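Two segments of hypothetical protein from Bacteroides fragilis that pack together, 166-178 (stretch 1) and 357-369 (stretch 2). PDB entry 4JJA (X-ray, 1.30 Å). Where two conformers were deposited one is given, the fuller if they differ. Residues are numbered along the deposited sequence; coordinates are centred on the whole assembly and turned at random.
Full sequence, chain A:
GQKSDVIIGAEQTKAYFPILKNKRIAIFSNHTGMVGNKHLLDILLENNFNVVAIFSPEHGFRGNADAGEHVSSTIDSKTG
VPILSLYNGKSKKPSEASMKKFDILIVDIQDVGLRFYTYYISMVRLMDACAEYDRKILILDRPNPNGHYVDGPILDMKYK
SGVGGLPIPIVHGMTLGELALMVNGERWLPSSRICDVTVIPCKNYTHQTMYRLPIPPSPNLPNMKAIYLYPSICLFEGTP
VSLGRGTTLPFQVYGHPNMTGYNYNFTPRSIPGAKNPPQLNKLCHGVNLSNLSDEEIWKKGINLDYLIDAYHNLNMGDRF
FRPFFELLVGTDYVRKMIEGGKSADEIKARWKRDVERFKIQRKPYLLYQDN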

ATOM      1  N   LEU A 166       3.993  -8.492  -7.570  1.00  9.93           N
ATOM      2  CA  LEU A 166       5.315  -9.046  -7.301  1.00  9.21           C
ATOM      3  C   LEU A 166       5.167 -10.302  -6.438  1.00  9.27           C
ATOM      4  O   LEU A 166       4.186 -10.398  -5.677  1.00  9.03           O
ATOM      5  CB  LEU A 166       6.158  -8.022  -6.566  1.00  9.52           C
ATOM      6  CG  LEU A 166       6.520  -6.751  -7.309  1.00 10.39           C
ATOM      7  CD1 LEU A 166       7.200  -5.747  -6.375  1.00 11.08           C
ATOM      8  CD2 LEU A 166       7.417  -7.057  -8.572  1.00 10.63           C
ATOM      9  N   PRO A 167       6.175 -11.192  -6.455  1.00  9.54           N
ATOM     10  CA  PRO A 167       6.132 -12.404  -5.631  1.00  9.68           C
ATOM     11  C   PRO A 167       6.589 -12.101  -4.209  1.00  8.98           C
ATOM     12  O   PRO A 167       7.685 -12.463  -3.772  1.00  9.88           O
ATOM     13  CB  PRO A 167       7.053 -13.377  -6.388  1.00 11.69           C
ATOM     14  CG  PRO A 167       8.031 -12.468  -7.038  1.00 12.60           C
ATOM     15  CD  PRO A 167       7.318 -11.207  -7.406  1.00 11.19           C
ATOM     16  N   ILE A 168       5.702 -11.442  -3.494  1.00  7.80           N
ATOM     17  CA  ILE A 168       5.952 -10.958  -2.142  1.00  7.39           C
ATOM     18  C   ILE A 168       4.787 -11.404  -1.267  1.00  7.76           C
ATOM     19  O   ILE A 168       3.720 -11.767  -1.763  1.00  8.23           O
ATOM     20  CB  ILE A 168       6.193  -9.428  -2.102  1.00  7.67           C
ATOM     21  CG1 ILE A 168       4.913  -8.648  -2.533  1.00  8.93           C
ATOM     22  CG2 ILE A 168       7.383  -9.041  -2.933  1.00  9.53           C
ATOM     23  CD1 ILE A 168       5.085  -7.129  -2.533  1.00  9.59           C
ATOM     24  N   PRO A 169       4.945 -11.388   0.061  1.00  7.45           N
ATOM     25  CA  PRO A 169       3.861 -11.720   0.972  1.00  7.19           C
ATOM     26  C   PRO A 169       2.792 -10.618   0.990  1.00  8.04           C
ATOM     27  O   PRO A 169       2.956  -9.570   0.361  1.00  9.04           O
ATOM     28  CB  PRO A 169       4.561 -11.859   2.352  1.00  7.86           C
ATOM     29  CG  PRO A 169       6.037 -12.043   2.029  1.00  8.47           C
ATOM     30  CD  PRO A 169       6.192 -11.140   0.796  1.00  8.41           C
ATOM     31  N   ILE A 170       1.692 -10.867   1.683  1.00  6.78           N
ATOM     32  CA  ILE A 170       0.651  -9.880   1.801  1.00  7.16           C
ATOM     33  C   ILE A 170       1.191  -8.632   2.488  1.00  7.44           C
ATOM     34  O   ILE A 170       0.986  -7.483   2.025  1.00  8.05           O
ATOM     35  CB  ILE A 170      -0.599 -10.453   2.536  1.00  7.71           C
ATOM     36  CG1 ILE A 170      -1.253 -11.557   1.676  1.00  7.82           C
ATOM     37  CG2 ILE A 170      -1.605  -9.378   2.879  1.00  8.60           C
ATOM     38  CD1 ILE A 170      -2.422 -12.268   2.361  1.00  9.57           C
ATOM     39  N   VAL A 171       1.826  -8.833   3.650  1.00  6.59           N
ATOM     40  CA  VAL A 171       2.476  -7.763   4.420  1.00  7.24           C
ATOM     41  C   VAL A 171       3.960  -8.022   4.132  1.00  7.35           C
ATOM     42  O   VAL A 171       4.541  -8.990   4.635  1.00  7.93           O
ATOM     43  CB  VAL A 171       2.113  -7.867   5.910  1.00  6.98           C
ATOM     44  CG1 VAL A 171       2.989  -6.846   6.708  1.00  8.26           C
ATOM     45  CG2 VAL A 171       0.622  -7.670   6.168  1.00  8.21           C
ATOM     46  N   HIS A 172       4.568  -7.164   3.310  1.00  7.11           N
ATOM     47  CA  HIS A 172       5.937  -7.391   2.855  1.00  7.63           C
ATOM     48  C   HIS A 172       6.992  -6.798   3.800  1.00  7.46           C
ATOM     49  O   HIS A 172       8.165  -7.190   3.739  1.00  8.62           O
ATOM     50  CB  HIS A 172       6.116  -6.907   1.410  1.00  8.14           C
ATOM     51  CG  HIS A 172       5.686  -5.495   1.201  1.00  7.96           C
ATOM     52  ND1 HIS A 172       6.400  -4.422   1.700  1.00  8.79           N
ATOM     53  CD2 HIS A 172       4.640  -4.985   0.504  1.00  8.43           C
ATOM     54  CE1 HIS A 172       5.801  -3.309   1.300  1.00  9.80           C
ATOM     55  NE2 HIS A 172       4.700  -3.631   0.615  1.00  9.44           N
ATOM     56  N   GLY A 173       6.576  -5.846   4.643  1.00  7.22           N
ATOM     57  CA  GLY A 173       7.421  -5.270   5.616  1.00  8.37           C
ATOM     58  C   GLY A 173       8.468  -4.280   5.166  1.00  8.02           C
ATOM     59  O   GLY A 173       9.343  -3.944   5.937  1.00 10.11           O
HETATM   60  N   MSE A 174       8.399  -3.809   3.917  1.00  7.34           N
HETATM   61  CA  MSE A 174       9.474  -3.035   3.331  1.00  7.15           C
HETATM   62  C   MSE A 174       9.020  -1.623   3.002  1.00  7.60           C
HETATM   63  O   MSE A 174       7.868  -1.370   2.717  1.00  7.40           O
HETATM   64  CB  MSE A 174       9.963  -3.676   2.026  1.00  8.08           C
HETATM   65  CG  MSE A 174      10.428  -5.109   2.267  1.00 10.14           C
HETATM   66 SE   MSE A 174      10.967  -6.104   0.683  0.75  9.07          SE
HETATM   67  CE  MSE A 174      12.628  -5.341   0.516  1.00 11.91           C
ATOM     68  N   THR A 175       9.953  -0.688   3.082  1.00  6.93           N
ATOM     69  CA  THR A 175       9.690   0.626   2.526  1.00  7.55           C
ATOM     70  C   THR A 175       9.709   0.601   0.991  1.00  7.48           C
ATOM     71  O   THR A 175      10.228  -0.354   0.411  1.00  8.10           O
ATOM     72  CB  THR A 175      10.682   1.683   3.018  1.00  7.33           C
ATOM     73  OG1 THR A 175      11.966   1.455   2.422  1.00  8.09           O
ATOM     74  CG2 THR A 175      10.713   1.767   4.518  1.00  9.24           C
ATOM     75  N   LEU A 176       9.184   1.635   0.345  1.00  7.51           N
ATOM     76  CA  LEU A 176       9.226   1.656  -1.115  1.00  8.14           C
ATOM     77  C   LEU A 176      10.661   1.696  -1.600  1.00  7.88           C
ATOM     78  O   LEU A 176      10.967   1.097  -2.641  1.00  8.75           O
ATOM     79  CB  LEU A 176       8.421   2.780  -1.691  1.00  8.98           C
ATOM     80  CG  LEU A 176       6.911   2.768  -1.530  1.00 10.26           C
ATOM     81  CD1 LEU A 176       6.299   4.080  -2.100  1.00 13.54           C
ATOM     82  CD2 LEU A 176       6.325   1.558  -2.204  1.00 11.47           C
ATOM     83  N   GLY A 177      11.588   2.331  -0.878  1.00  7.96           N
ATOM     84  CA  GLY A 177      12.981   2.317  -1.257  1.00  8.26           C
ATOM     85  C   GLY A 177      13.582   0.935  -1.203  1.00  8.21           C
ATOM     86  O   GLY A 177      14.298   0.514  -2.094  1.00  8.55           O
ATOM     87  N   GLU A 178      13.323   0.225  -0.115  1.00  8.10           N
ATOM     88  CA  GLU A 178      13.806  -1.158  -0.005  1.00  8.02           C
ATOM     89  C   GLU A 178      13.252  -2.023  -1.103  1.00  8.29           C
ATOM     90  O   GLU A 178      13.968  -2.826  -1.704  1.00  8.94           O
ATOM     91  CB  GLU A 178      13.434  -1.703   1.373  1.00  7.77           C
ATOM     92  CG  GLU A 178      14.125  -1.001   2.575  1.00  9.30           C
ATOM     93  CD  GLU A 178      13.659  -1.484   3.928  1.00  9.77           C
ATOM     94  OE1 GLU A 178      12.431  -1.725   4.081  1.00 10.76           O
ATOM     95  OE2 GLU A 178      14.512  -1.651   4.851  1.00  9.57           O
ATOM     96  N   ARG A 357      11.298 -17.647   4.524  1.00 12.42           N
ATOM     97  CA  ARG A 357      12.093 -17.565   3.314  1.00 12.14           C
ATOM     98  C   ARG A 357      12.119 -16.171   2.730  1.00 12.33           C
ATOM     99  O   ARG A 357      13.181 -15.727   2.289  1.00 12.88           O
ATOM    100  CB  ARG A 357      11.579 -18.511   2.229  1.00 13.67           C
ATOM    101  CG  ARG A 357      11.859 -20.030   2.519  1.00 16.17           C
ATOM    102  CD  ARG A 357      11.401 -20.979   1.382  1.00 18.44           C
ATOM    103  NE  ARG A 357       9.961 -21.112   1.182  1.00 21.22           N
ATOM    104  CZ  ARG A 357       9.182 -22.053   1.725  1.00 21.59           C
ATOM    105  NH1 ARG A 357       9.712 -22.985   2.509  1.00 23.67           N
ATOM    106  NH2 ARG A 357       7.871 -22.052   1.473  1.00 23.93           N
ATOM    107  N   PHE A 358      10.997 -15.476   2.774  1.00 10.65           N
ATOM    108  CA  PHE A 358      11.017 -14.100   2.258  1.00  9.94           C
ATOM    109  C   PHE A 358      11.886 -13.176   3.100  1.00 10.49           C
ATOM    110  O   PHE A 358      12.540 -12.288   2.568  1.00 10.38           O
ATOM    111  CB  PHE A 358       9.594 -13.553   2.141  1.00 10.07           C
ATOM    112  CG  PHE A 358       9.566 -12.243   1.404  1.00  8.68           C
ATOM    113  CD1 PHE A 358       9.709 -12.219   0.040  1.00 10.52           C
ATOM    114  CD2 PHE A 358       9.410 -11.034   2.051  1.00  8.87           C
ATOM    115  CE1 PHE A 358       9.712 -10.980  -0.660  1.00  9.87           C
ATOM    116  CE2 PHE A 358       9.429  -9.824   1.376  1.00  9.29           C
ATOM    117  CZ  PHE A 358       9.553  -9.829   0.014  1.00  9.28           C
ATOM    118  N   LYS A 359      11.889 -13.385   4.422  1.00 11.21           N
ATOM    119  CA  LYS A 359      12.726 -12.564   5.292  1.00 11.81           C
ATOM    120  C   LYS A 359      14.193 -12.732   4.954  1.00 12.45           C
ATOM    121  O   LYS A 359      14.977 -11.798   5.033  1.00 13.58           O
ATOM    122  CB  LYS A 359      12.464 -12.892   6.754  1.00 12.33           C
ATOM    123  CG  LYS A 359      11.138 -12.351   7.241  1.00 12.78           C
ATOM    124  CD  LYS A 359      10.971 -12.736   8.722  1.00 16.31           C
ATOM    125  CE  LYS A 359       9.709 -12.284   9.390  1.00 15.93           C
ATOM    126  NZ  LYS A 359       9.603 -12.737  10.844  1.00 19.95           N
ATOM    127  N   ILE A 360      14.584 -13.934   4.541  1.00 12.53           N
ATOM    128  CA  ILE A 360      15.958 -14.183   4.052  0.50 13.63           C
ATOM    129  C   ILE A 360      16.189 -13.522   2.710  1.00 13.98           C
ATOM    130  O   ILE A 360      17.199 -12.841   2.480  1.00 14.20           O
ATOM    131  CB  ILE A 360      16.261 -15.691   3.954  0.50 14.74           C
ATOM    132  CG1 ILE A 360      16.452 -16.226   5.367  0.50 15.61           C
ATOM    133  CG2 ILE A 360      17.509 -15.948   3.059  0.50 15.35           C
ATOM    134  CD1 ILE A 360      16.118 -17.708   5.540  0.50 15.98           C
ATOM    135  N   GLN A 361      15.243 -13.698   1.819  1.00 12.54           N
ATOM    136  CA  GLN A 361      15.378 -13.196   0.449  1.00 12.25           C
ATOM    137  C   GLN A 361      15.501 -11.679   0.442  1.00 11.60           C
ATOM    138  O   GLN A 361      16.217 -11.113  -0.389  1.00 12.67           O
ATOM    139  CB  GLN A 361      14.183 -13.638  -0.428  1.00 12.59           C
ATOM    140  CG  GLN A 361      14.329 -13.434  -1.917  1.00 14.00           C
ATOM    141  CD  GLN A 361      13.075 -13.637  -2.717  1.00 16.52           C
ATOM    142  OE1 GLN A 361      12.004 -13.955  -2.205  1.00 17.60           O
ATOM    143  NE2 GLN A 361      13.217 -13.495  -4.024  1.00 17.32           N
ATOM    144  N   ARG A 362      14.740 -10.998   1.300  1.00 10.33           N
ATOM    145  CA  ARG A 362      14.712  -9.533   1.264  1.00 10.17           C
ATOM    146  C   ARG A 362      15.892  -8.898   1.954  1.00 11.09           C
ATOM    147  O   ARG A 362      16.135  -7.714   1.784  1.00 10.88           O
ATOM    148  CB  ARG A 362      13.419  -9.023   1.910  1.00  9.80           C
ATOM    149  CG  ARG A 362      13.398  -9.021   3.412  1.00 10.84           C
ATOM    150  CD  ARG A 362      12.056  -8.526   3.979  1.00  9.71           C
ATOM    151  NE  ARG A 362      12.206  -8.302   5.386  1.00  9.80           N
ATOM    152  CZ  ARG A 362      11.568  -7.372   6.088  1.00 10.11           C
ATOM    153  NH1 ARG A 362      10.554  -6.702   5.575  1.00 10.85           N
ATOM    154  NH2 ARG A 362      11.922  -7.127   7.322  1.00 11.13           N
ATOM    155  N   LYS A 363      16.597  -9.662   2.794  1.00 11.52           N
ATOM    156  CA  LYS A 363      17.599  -9.069   3.676  1.00 13.27           C
ATOM    157  C   LYS A 363      18.637  -8.182   2.978  1.00 12.17           C
ATOM    158  O   LYS A 363      18.939  -7.122   3.518  1.00 13.18           O
ATOM    159  CB  LYS A 363      18.293 -10.180   4.499  1.00 15.67           C
ATOM    160  CG  LYS A 363      19.148  -9.652   5.623  1.00 20.87           C
ATOM    161  CD  LYS A 363      18.276  -9.331   6.810  1.00 26.75           C
ATOM    162  CE  LYS A 363      19.032  -9.246   8.205  1.00 27.39           C
ATOM    163  NZ  LYS A 363      18.199  -9.832   9.296  1.00 24.36           N
ATOM    164  N   PRO A 364      19.159  -8.568   1.812  1.00 13.58           N
ATOM    165  CA  PRO A 364      20.164  -7.682   1.176  1.00 14.60           C
ATOM    166  C   PRO A 364      19.677  -6.328   0.728  1.00 13.53           C
ATOM    167  O   PRO A 364      20.498  -5.455   0.436  1.00 15.46           O
ATOM    168  CB  PRO A 364      20.602  -8.476  -0.080  1.00 16.65           C
ATOM    169  CG  PRO A 364      20.165  -9.923   0.156  1.00 16.78           C
ATOM    170  CD  PRO A 364      18.945  -9.817   1.055  1.00 14.50           C
ATOM    171  N   TYR A 365      18.359  -6.141   0.703  1.00 11.98           N
ATOM    172  CA  TYR A 365      17.734  -4.938   0.206  1.00 11.19           C
ATOM    173  C   TYR A 365      17.241  -4.028   1.320  1.00 10.67           C
ATOM    174  O   TYR A 365      16.752  -2.913   1.025  1.00 11.99           O
ATOM    175  CB  TYR A 365      16.597  -5.329  -0.734  1.00 11.24           C
ATOM    176  CG  TYR A 365      17.037  -6.270  -1.806  1.00 10.89           C
ATOM    177  CD1 TYR A 365      17.966  -5.890  -2.763  1.00 11.48           C
ATOM    178  CD2 TYR A 365      16.637  -7.577  -1.783  1.00 11.01           C
ATOM    179  CE1 TYR A 365      18.415  -6.758  -3.683  1.00 12.11           C
ATOM    180  CE2 TYR A 365      17.063  -8.459  -2.746  1.00 12.39           C
ATOM    181  CZ  TYR A 365      17.959  -8.050  -3.698  1.00 11.67           C
ATOM    182  OH  TYR A 365      18.416  -8.905  -4.681  1.00 15.23           O
ATOM    183  N   LEU A 366      17.349  -4.458   2.577  1.00 10.72           N
ATOM    184  CA  LEU A 366      16.891  -3.631   3.672  1.00 10.21           C
ATOM    185  C   LEU A 366      17.829  -2.468   3.874  1.00 10.13           C
ATOM    186  O   LEU A 366      19.030  -2.564   3.687  1.00 12.58           O
ATOM    187  CB  LEU A 366      16.726  -4.401   4.979  1.00 11.12           C
ATOM    188  CG  LEU A 366      15.730  -5.561   4.927  1.00 12.03           C
ATOM    189  CD1 LEU A 366      15.633  -6.301   6.253  1.00 13.93           C
ATOM    190  CD2 LEU A 366      14.318  -5.142   4.384  1.00 13.04           C
ATOM    191  N   LEU A 367      17.256  -1.337   4.228  1.00  9.34           N
ATOM    192  CA  LEU A 367      17.979  -0.109   4.482  1.00 10.11           C
ATOM    193  C   LEU A 367      17.976   0.291   5.940  1.00 10.26           C
ATOM    194  O   LEU A 367      18.613   1.280   6.347  1.00 11.94           O
ATOM    195  CB  LEU A 367      17.384   1.021   3.651  1.00 10.51           C
ATOM    196  CG  LEU A 367      17.589   0.929   2.137  1.00 10.57           C
ATOM    197  CD1 LEU A 367      16.687   1.931   1.426  1.00 13.27           C
ATOM    198  CD2 LEU A 367      19.071   1.064   1.778  1.00 12.84           C
ATOM    199  N   TYR A 368      17.244  -0.468   6.748  1.00 10.19           N
ATOM    200  CA  TYR A 368      17.041  -0.157   8.155  1.00 10.08           C
ATOM    201  C   TYR A 368      17.158  -1.442   8.928  1.00 11.17           C
ATOM    202  O   TYR A 368      16.978  -2.510   8.385  1.00 11.60           O
ATOM    203  CB  TYR A 368      15.612   0.433   8.389  1.00 10.11           C
ATOM    204  CG  TYR A 368      15.305   1.529   7.382  1.00  9.15           C
ATOM    205  CD1 TYR A 368      15.843   2.779   7.524  1.00 10.40           C
ATOM    206  CD2 TYR A 368      14.477   1.313   6.312  1.00  8.43           C
ATOM    207  CE1 TYR A 368      15.581   3.773   6.589  1.00  9.30           C
ATOM    208  CE2 TYR A 368      14.230   2.289   5.376  1.00  9.82           C
ATOM    209  CZ  TYR A 368      14.763   3.526   5.527  1.00  9.07           C
ATOM    210  OH  TYR A 368      14.540   4.542   4.625  1.00 10.26           O
ATOM    211  N   GLN A 369      17.422  -1.298  10.222  1.00 10.59           N
ATOM    212  CA  GLN A 369      17.522  -2.435  11.103  1.00 11.23           C
ATOM    213  C   GLN A 369      16.321  -3.342  10.976  1.00 10.27           C
ATOM    214  O   GLN A 369      15.188  -2.879  11.055  1.00 10.93           O
ATOM    215  CB  GLN A 369      17.628  -1.932  12.545  1.00 11.61           C
ATOM    216  CG  GLN A 369      17.843  -2.953  13.639  1.00 11.60           C
ATOM    217  CD  GLN A 369      17.732  -2.297  14.961  1.00 12.40           C
ATOM    218  OE1 GLN A 369      18.694  -1.638  15.411  1.00 19.14           O
ATOM    219  NE2 GLN A 369      16.604  -2.405  15.563  1.00 12.54           N
TER
HETATM  220  O   HOH W   1       9.749 -14.194  -3.913  1.00 19.92           O

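The strongest polar link joins a buried carboxylate to a loop backbone amide: Leu-367 N donates to Glu-178 OE2 at 2.8 Å, with a nearly straight angle of 165°. The carboxylate is held in place from its own stretch as well, since Thr-175 N donates to Glu-178 OE1 at 2.9 Å, while Thr-175 OG1 accepts from Glu-178 N at 3.1 Å, capping the helix. This reciprocal pairing ties the start of the helix into a compact box, and Glu-178 reaches from it across to the loop after the 3-10 segment. The approach has a cost: Tyr-365 O lies 3.5 Å from Glu-178 CB and finds no hydrogen-bond partner in the model, with a CA-H...O contact from Glu-178 CA at 3.6 Å.

Arg-362 addresses the turn with the edge of its guanidinium. Its NH1 makes a weak hydrogen bond to His-172 O, 3.1 Å long and bent to 132°, and also sits 3.0 Å from Gly-173 O. Gly-173 suits this site twice over: its phi is positive, and an ideal CB would fall 2.6 Å from Arg-362 NH1, a clash. The turn is braced internally by Met-174 N donating to His-172 ND1 at 3.0 Å.

Further along, Phe-358 supplies the main apolar surface. Pro-169 CD stands 3.4 Å from the centroid of the Phe-358 ring, only 8° off its normal, a CH-pi contact over one face. Ile-168 CG2 meets Phe-358 CZ at 3.7 Å, and selenomethionine Met-174 brings SE to 4.0 Å from the same CZ, obliquely. Met-174 CE then reaches Leu-366 CD2 at 4.2 Å, so one long side chain bridges the aromatic and aliphatic patches. At the Phe-358 end, a water donates to both Pro-167 O (2.7 Å from its oxygen) and Gln-361 OE1 (2.8 Å), joining the stretches where direct contact thins.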